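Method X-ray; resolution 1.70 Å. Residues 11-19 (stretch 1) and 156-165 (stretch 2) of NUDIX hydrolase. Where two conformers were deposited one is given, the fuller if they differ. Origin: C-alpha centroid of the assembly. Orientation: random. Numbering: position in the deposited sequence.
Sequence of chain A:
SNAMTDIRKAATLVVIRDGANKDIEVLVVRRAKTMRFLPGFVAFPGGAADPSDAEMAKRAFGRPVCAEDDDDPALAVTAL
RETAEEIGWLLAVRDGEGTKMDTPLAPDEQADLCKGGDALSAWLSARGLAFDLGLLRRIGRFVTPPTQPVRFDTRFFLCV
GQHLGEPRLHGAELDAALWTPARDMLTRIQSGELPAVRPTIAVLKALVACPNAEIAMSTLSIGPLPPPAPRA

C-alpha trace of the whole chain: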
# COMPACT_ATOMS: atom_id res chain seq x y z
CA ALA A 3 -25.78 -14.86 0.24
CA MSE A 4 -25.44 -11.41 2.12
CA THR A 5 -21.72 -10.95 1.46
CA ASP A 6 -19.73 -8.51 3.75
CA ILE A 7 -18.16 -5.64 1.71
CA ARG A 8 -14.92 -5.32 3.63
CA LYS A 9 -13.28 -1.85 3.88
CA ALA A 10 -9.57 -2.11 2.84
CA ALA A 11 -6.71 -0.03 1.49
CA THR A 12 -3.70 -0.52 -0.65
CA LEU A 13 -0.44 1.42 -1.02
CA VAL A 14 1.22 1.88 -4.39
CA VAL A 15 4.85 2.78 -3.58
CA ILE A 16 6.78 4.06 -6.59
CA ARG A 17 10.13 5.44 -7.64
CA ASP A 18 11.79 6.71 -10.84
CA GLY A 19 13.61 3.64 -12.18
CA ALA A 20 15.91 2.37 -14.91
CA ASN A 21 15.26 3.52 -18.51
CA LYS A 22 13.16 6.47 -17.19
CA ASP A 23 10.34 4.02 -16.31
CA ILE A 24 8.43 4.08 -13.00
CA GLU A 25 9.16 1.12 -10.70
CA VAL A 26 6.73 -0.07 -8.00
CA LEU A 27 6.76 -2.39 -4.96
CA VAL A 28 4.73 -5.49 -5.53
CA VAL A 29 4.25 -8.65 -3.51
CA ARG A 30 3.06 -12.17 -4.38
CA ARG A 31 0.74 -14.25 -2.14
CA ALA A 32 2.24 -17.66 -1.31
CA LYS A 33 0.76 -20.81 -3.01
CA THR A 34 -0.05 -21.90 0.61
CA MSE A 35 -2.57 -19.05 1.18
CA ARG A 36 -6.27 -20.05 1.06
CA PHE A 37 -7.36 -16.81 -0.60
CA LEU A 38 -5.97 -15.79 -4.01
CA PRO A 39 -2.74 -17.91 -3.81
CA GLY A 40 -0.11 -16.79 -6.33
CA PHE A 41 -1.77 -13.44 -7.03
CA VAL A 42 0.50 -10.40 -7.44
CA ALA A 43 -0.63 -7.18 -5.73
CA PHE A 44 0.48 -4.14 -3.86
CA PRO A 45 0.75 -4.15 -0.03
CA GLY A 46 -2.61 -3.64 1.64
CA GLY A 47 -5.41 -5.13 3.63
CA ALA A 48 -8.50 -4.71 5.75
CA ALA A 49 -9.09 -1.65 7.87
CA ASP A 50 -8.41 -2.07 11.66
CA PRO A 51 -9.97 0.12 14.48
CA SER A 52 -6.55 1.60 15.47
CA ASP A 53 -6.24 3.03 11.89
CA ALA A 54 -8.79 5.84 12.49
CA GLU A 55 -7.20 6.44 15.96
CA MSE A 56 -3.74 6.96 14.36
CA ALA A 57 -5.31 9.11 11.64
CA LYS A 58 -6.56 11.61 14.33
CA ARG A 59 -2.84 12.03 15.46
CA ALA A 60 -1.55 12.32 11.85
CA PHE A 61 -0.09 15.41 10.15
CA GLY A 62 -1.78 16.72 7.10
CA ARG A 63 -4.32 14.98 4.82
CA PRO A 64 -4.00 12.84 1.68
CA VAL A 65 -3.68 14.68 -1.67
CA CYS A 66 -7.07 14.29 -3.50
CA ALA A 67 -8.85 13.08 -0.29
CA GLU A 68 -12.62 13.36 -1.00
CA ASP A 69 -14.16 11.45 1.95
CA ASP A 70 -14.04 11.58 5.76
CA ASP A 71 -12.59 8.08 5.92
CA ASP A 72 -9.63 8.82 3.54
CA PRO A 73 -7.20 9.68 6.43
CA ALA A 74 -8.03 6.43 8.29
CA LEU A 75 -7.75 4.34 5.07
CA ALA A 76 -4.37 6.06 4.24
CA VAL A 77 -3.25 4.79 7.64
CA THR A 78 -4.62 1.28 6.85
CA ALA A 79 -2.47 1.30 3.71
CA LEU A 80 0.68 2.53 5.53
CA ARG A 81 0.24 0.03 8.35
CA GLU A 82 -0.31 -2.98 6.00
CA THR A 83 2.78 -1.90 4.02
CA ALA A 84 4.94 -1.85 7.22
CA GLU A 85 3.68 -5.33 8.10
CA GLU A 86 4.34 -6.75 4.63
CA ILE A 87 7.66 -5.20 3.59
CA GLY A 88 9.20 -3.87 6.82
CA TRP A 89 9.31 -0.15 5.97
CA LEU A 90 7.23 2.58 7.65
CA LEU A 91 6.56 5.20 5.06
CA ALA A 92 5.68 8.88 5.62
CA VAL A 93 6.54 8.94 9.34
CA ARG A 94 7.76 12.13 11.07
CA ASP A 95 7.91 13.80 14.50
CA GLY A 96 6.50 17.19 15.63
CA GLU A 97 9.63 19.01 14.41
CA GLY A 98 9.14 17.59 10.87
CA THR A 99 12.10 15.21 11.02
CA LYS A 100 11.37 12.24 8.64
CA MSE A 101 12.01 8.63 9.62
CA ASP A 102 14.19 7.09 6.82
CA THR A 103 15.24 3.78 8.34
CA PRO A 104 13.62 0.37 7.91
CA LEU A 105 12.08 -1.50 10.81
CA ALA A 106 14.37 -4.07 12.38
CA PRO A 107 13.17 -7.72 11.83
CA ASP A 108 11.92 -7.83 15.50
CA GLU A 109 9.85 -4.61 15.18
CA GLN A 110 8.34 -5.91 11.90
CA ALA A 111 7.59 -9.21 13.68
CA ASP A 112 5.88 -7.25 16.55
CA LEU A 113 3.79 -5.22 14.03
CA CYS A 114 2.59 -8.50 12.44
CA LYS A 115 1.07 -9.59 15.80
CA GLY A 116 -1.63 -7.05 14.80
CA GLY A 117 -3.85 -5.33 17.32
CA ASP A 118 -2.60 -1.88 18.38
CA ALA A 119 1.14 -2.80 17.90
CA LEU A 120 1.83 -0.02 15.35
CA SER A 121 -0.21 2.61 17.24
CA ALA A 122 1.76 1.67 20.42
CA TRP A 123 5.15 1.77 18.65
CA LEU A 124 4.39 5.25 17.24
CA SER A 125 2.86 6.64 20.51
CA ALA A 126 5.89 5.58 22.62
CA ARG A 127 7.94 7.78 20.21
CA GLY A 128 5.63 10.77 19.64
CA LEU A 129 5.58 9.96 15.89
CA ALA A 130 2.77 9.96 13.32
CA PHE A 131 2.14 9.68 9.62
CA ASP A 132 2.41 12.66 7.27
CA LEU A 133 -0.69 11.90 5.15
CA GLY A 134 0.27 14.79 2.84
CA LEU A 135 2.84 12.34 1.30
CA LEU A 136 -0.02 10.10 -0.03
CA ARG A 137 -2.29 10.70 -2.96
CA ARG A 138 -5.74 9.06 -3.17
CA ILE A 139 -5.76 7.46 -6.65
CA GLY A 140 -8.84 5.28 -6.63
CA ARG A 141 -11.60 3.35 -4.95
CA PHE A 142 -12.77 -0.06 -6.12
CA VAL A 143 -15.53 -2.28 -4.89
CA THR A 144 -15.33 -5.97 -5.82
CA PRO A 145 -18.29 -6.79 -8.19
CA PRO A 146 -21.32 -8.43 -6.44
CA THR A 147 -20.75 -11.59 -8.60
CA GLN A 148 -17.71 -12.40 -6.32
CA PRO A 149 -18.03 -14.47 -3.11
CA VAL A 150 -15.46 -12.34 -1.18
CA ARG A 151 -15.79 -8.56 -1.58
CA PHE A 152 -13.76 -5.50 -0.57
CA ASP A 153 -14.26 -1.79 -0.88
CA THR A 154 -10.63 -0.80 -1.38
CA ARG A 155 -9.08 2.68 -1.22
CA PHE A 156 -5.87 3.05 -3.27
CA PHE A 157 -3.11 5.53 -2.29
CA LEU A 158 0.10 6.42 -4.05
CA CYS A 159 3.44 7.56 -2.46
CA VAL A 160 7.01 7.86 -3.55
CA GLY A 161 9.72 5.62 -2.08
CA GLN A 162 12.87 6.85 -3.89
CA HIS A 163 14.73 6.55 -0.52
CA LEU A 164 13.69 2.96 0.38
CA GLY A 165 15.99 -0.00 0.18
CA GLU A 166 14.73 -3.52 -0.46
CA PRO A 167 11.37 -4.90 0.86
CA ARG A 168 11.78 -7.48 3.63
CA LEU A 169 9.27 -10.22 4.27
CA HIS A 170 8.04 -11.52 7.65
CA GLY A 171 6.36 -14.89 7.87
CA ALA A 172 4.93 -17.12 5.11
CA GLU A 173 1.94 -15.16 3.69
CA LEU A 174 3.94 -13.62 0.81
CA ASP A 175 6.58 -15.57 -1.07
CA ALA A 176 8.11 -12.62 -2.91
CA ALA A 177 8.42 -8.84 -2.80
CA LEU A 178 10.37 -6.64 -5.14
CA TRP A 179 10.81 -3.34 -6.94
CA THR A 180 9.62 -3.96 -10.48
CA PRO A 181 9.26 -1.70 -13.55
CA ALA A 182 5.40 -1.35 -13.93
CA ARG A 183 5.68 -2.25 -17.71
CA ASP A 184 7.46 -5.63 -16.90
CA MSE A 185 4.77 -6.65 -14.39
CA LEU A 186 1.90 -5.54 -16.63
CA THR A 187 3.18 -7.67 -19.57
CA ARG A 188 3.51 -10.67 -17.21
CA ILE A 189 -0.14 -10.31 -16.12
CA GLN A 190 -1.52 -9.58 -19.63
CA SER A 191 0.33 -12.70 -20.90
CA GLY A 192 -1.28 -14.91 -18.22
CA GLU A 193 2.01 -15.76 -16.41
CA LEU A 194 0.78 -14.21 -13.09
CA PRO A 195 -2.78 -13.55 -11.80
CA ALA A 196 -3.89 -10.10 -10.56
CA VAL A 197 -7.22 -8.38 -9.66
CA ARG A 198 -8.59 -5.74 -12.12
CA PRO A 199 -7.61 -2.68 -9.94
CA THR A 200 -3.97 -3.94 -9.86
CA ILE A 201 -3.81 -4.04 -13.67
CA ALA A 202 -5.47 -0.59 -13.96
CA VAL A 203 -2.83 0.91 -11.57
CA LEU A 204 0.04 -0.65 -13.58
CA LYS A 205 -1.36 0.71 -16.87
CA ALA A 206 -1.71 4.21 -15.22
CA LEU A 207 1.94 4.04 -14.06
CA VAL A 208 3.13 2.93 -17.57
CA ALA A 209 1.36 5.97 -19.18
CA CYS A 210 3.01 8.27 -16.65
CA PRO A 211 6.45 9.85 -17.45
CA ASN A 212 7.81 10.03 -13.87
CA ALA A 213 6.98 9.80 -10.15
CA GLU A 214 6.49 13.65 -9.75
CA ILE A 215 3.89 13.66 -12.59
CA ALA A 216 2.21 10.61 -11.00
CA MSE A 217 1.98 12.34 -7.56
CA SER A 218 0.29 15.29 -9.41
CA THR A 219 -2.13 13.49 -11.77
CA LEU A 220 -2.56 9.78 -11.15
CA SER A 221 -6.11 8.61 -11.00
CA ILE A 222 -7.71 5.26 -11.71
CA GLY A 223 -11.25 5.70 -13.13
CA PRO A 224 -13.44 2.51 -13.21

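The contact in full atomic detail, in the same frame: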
# COMPACT_ATOMS: atom_id res chain seq x y z
N ALA A 11 -7.52 -1.04 2.18
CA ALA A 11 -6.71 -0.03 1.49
C ALA A 11 -5.44 -0.63 1.07
O ALA A 11 -4.94 -1.62 1.65
CB ALA A 11 -6.41 1.16 2.41
N THR A 12 -4.91 -0.05 0.01
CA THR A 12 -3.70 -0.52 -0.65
C THR A 12 -2.77 0.65 -0.91
O THR A 12 -3.22 1.71 -1.33
CB THR A 12 -4.10 -1.22 -1.96
OG1 THR A 12 -4.93 -2.33 -1.63
CG2 THR A 12 -2.90 -1.79 -2.66
N LEU A 13 -1.46 0.39 -0.80
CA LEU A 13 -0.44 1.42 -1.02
C LEU A 13 0.38 1.07 -2.22
O LEU A 13 0.99 -0.00 -2.30
CB LEU A 13 0.48 1.61 0.20
CG LEU A 13 1.33 2.89 0.17
CD1 LEU A 13 0.42 4.13 0.06
CD2 LEU A 13 2.25 2.92 1.43
N VAL A 14 0.48 2.04 -3.15
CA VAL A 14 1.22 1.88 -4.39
C VAL A 14 2.46 2.73 -4.17
O VAL A 14 2.37 3.98 -4.21
CB VAL A 14 0.38 2.36 -5.60
CG1 VAL A 14 1.14 2.13 -6.93
CG2 VAL A 14 -0.99 1.65 -5.63
N VAL A 15 3.58 2.07 -3.90
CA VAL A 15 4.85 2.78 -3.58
C VAL A 15 5.69 2.77 -4.84
O VAL A 15 6.06 1.69 -5.35
CB VAL A 15 5.57 2.09 -2.40
CG1 VAL A 15 6.80 2.92 -1.97
CG2 VAL A 15 4.62 1.89 -1.20
N ILE A 16 6.02 3.94 -5.33
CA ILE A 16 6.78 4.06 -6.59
C ILE A 16 8.08 4.82 -6.52
O ILE A 16 8.35 5.53 -5.56
CB ILE A 16 5.89 4.77 -7.65
CG1 ILE A 16 5.63 6.28 -7.29
CG2 ILE A 16 4.62 3.98 -7.94
CD1 ILE A 16 4.87 7.10 -8.45
N ARG A 17 8.91 4.64 -7.55
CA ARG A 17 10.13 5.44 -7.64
C ARG A 17 10.46 5.61 -9.14
O ARG A 17 9.96 4.87 -9.98
CB ARG A 17 11.27 4.74 -6.89
CG ARG A 17 11.74 3.47 -7.61
CD ARG A 17 12.69 2.68 -6.73
NE ARG A 17 13.28 1.53 -7.44
CZ ARG A 17 14.11 0.68 -6.86
NH1 ARG A 17 14.46 0.86 -5.58
NH2 ARG A 17 14.62 -0.35 -7.55
N ASP A 18 11.30 6.58 -9.47
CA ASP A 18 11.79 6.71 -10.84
C ASP A 18 12.87 5.66 -10.99
O ASP A 18 13.79 5.61 -10.16
CB ASP A 18 12.38 8.10 -11.05
CG ASP A 18 11.31 9.17 -11.19
OD1 ASP A 18 10.22 8.88 -11.80
OD2 ASP A 18 11.56 10.30 -10.73
N GLY A 19 12.73 4.78 -11.99
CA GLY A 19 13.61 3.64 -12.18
C GLY A 19 14.49 3.69 -13.40
O GLY A 19 14.67 4.76 -14.03
N PHE A 156 -7.25 3.14 -2.77
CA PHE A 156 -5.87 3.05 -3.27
C PHE A 156 -5.15 4.43 -3.06
O PHE A 156 -5.66 5.49 -3.42
CB PHE A 156 -5.89 2.77 -4.81
CG PHE A 156 -6.19 1.32 -5.11
CD1 PHE A 156 -5.17 0.44 -5.44
CD2 PHE A 156 -7.47 0.81 -4.91
CE1 PHE A 156 -5.43 -0.94 -5.64
CE2 PHE A 156 -7.73 -0.59 -5.11
CZ PHE A 156 -6.71 -1.43 -5.45
N PHE A 157 -3.94 4.37 -2.54
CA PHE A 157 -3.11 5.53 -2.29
C PHE A 157 -1.79 5.31 -3.00
O PHE A 157 -1.28 4.16 -3.08
CB PHE A 157 -2.87 5.73 -0.77
CG PHE A 157 -4.15 6.12 -0.09
CD1 PHE A 157 -4.56 7.46 -0.07
CD2 PHE A 157 -4.93 5.17 0.54
CE1 PHE A 157 -5.76 7.82 0.58
CE2 PHE A 157 -6.13 5.52 1.16
CZ PHE A 157 -6.59 6.83 1.07
N LEU A 158 -1.22 6.42 -3.40
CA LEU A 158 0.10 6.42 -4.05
C LEU A 158 1.10 7.22 -3.17
O LEU A 158 0.71 8.26 -2.63
CB LEU A 158 -0.06 7.14 -5.41
CG LEU A 158 1.20 7.24 -6.26
CD1 LEU A 158 1.47 5.86 -6.95
CD2 LEU A 158 0.99 8.26 -7.42
N CYS A 159 2.37 6.79 -3.11
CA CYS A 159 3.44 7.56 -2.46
C CYS A 159 4.73 7.22 -3.12
O CYS A 159 4.81 6.26 -3.89
CB CYS A 159 3.49 7.39 -0.96
SG CYS A 159 4.00 5.73 -0.45
N VAL A 160 5.73 8.06 -2.89
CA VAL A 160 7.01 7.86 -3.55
C VAL A 160 8.00 7.29 -2.53
O VAL A 160 8.06 7.76 -1.38
CB VAL A 160 7.51 9.24 -4.07
CG1 VAL A 160 8.91 9.10 -4.71
CG2 VAL A 160 6.54 9.77 -5.09
N GLY A 161 8.71 6.25 -2.94
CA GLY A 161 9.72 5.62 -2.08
C GLY A 161 11.08 5.61 -2.74
O GLY A 161 11.72 4.56 -2.82
N GLN A 162 11.57 6.77 -3.20
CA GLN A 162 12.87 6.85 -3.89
C GLN A 162 14.04 6.52 -2.95
O GLN A 162 15.13 6.12 -3.39
CB GLN A 162 13.04 8.25 -4.48
CG GLN A 162 14.03 8.34 -5.65
CD GLN A 162 13.47 7.70 -6.90
OE1 GLN A 162 12.35 8.02 -7.34
NE2 GLN A 162 14.26 6.81 -7.51
N HIS A 163 13.78 6.69 -1.64
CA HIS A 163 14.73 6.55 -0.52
C HIS A 163 14.84 5.12 0.03
O HIS A 163 15.87 4.74 0.58
CB HIS A 163 14.35 7.54 0.61
CG HIS A 163 12.95 7.39 1.15
ND1 HIS A 163 11.84 7.40 0.31
CD2 HIS A 163 12.54 7.25 2.43
CE1 HIS A 163 10.78 7.29 1.11
NE2 HIS A 163 11.15 7.18 2.39
N LEU A 164 13.79 4.33 -0.13
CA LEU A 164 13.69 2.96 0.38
C LEU A 164 14.71 2.02 -0.21
O LEU A 164 15.08 2.12 -1.39
CB LEU A 164 12.27 2.38 0.13
CG LEU A 164 11.07 3.18 0.62
CD1 LEU A 164 9.77 2.47 0.28
CD2 LEU A 164 11.11 3.46 2.14
N GLY A 165 15.14 1.09 0.61
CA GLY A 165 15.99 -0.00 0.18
C GLY A 165 15.07 -1.12 -0.27
O GLY A 165 13.96 -0.90 -0.81
O HOH W 1 13.99 2.97 -3.61

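Two neighbouring parallel strands, 11-18 and 156-160, are joined by a ladder in which Val14 and Ile16 supply both N and O, and Thr12 its O. Thr12 O accepts from Phe157 N (3.0 Å), Val14 N donates to Phe157 O (2.8 Å), Val14 O accepts from Cys159 N (3.0 Å), Ile16 N donates to Cys159 O (3.0 Å), and Ile16 O accepts from Gly161 N (2.7 Å), just past the second strand's end. No side chain is spent on these bonds, so the buried positions can be apolar.

On one face Thr12 CB lies over the Phe156 ring, while Leu158 CD1 meets Val14 CG1 (3.7 Å) and Ile16 CG2 (3.8 Å). On the other, Cys159 SG packs against both Leu13 CD2 (3.8 Å) and Val15 CG2 (4.0 Å). Gly161 suits the exit: a CB there would clash with Val15 CG1 and Leu164 CD1, which themselves pack at 3.8 Å.

Beyond the ladder, the side-chain amide of Gln162 takes the place of a backbone partner. Its OE1 accepts from Asp18 N (2.8 Å) and its NE2 donates to Asp18 O (2.9 Å), satisfying both backbone groups at an exposed position. Arg17 NH1 donates to a water (2.9 Å from its O) that also lies within hydrogen-bonding reach of Gly161 O and Leu164 O, linking the turn to the first strand.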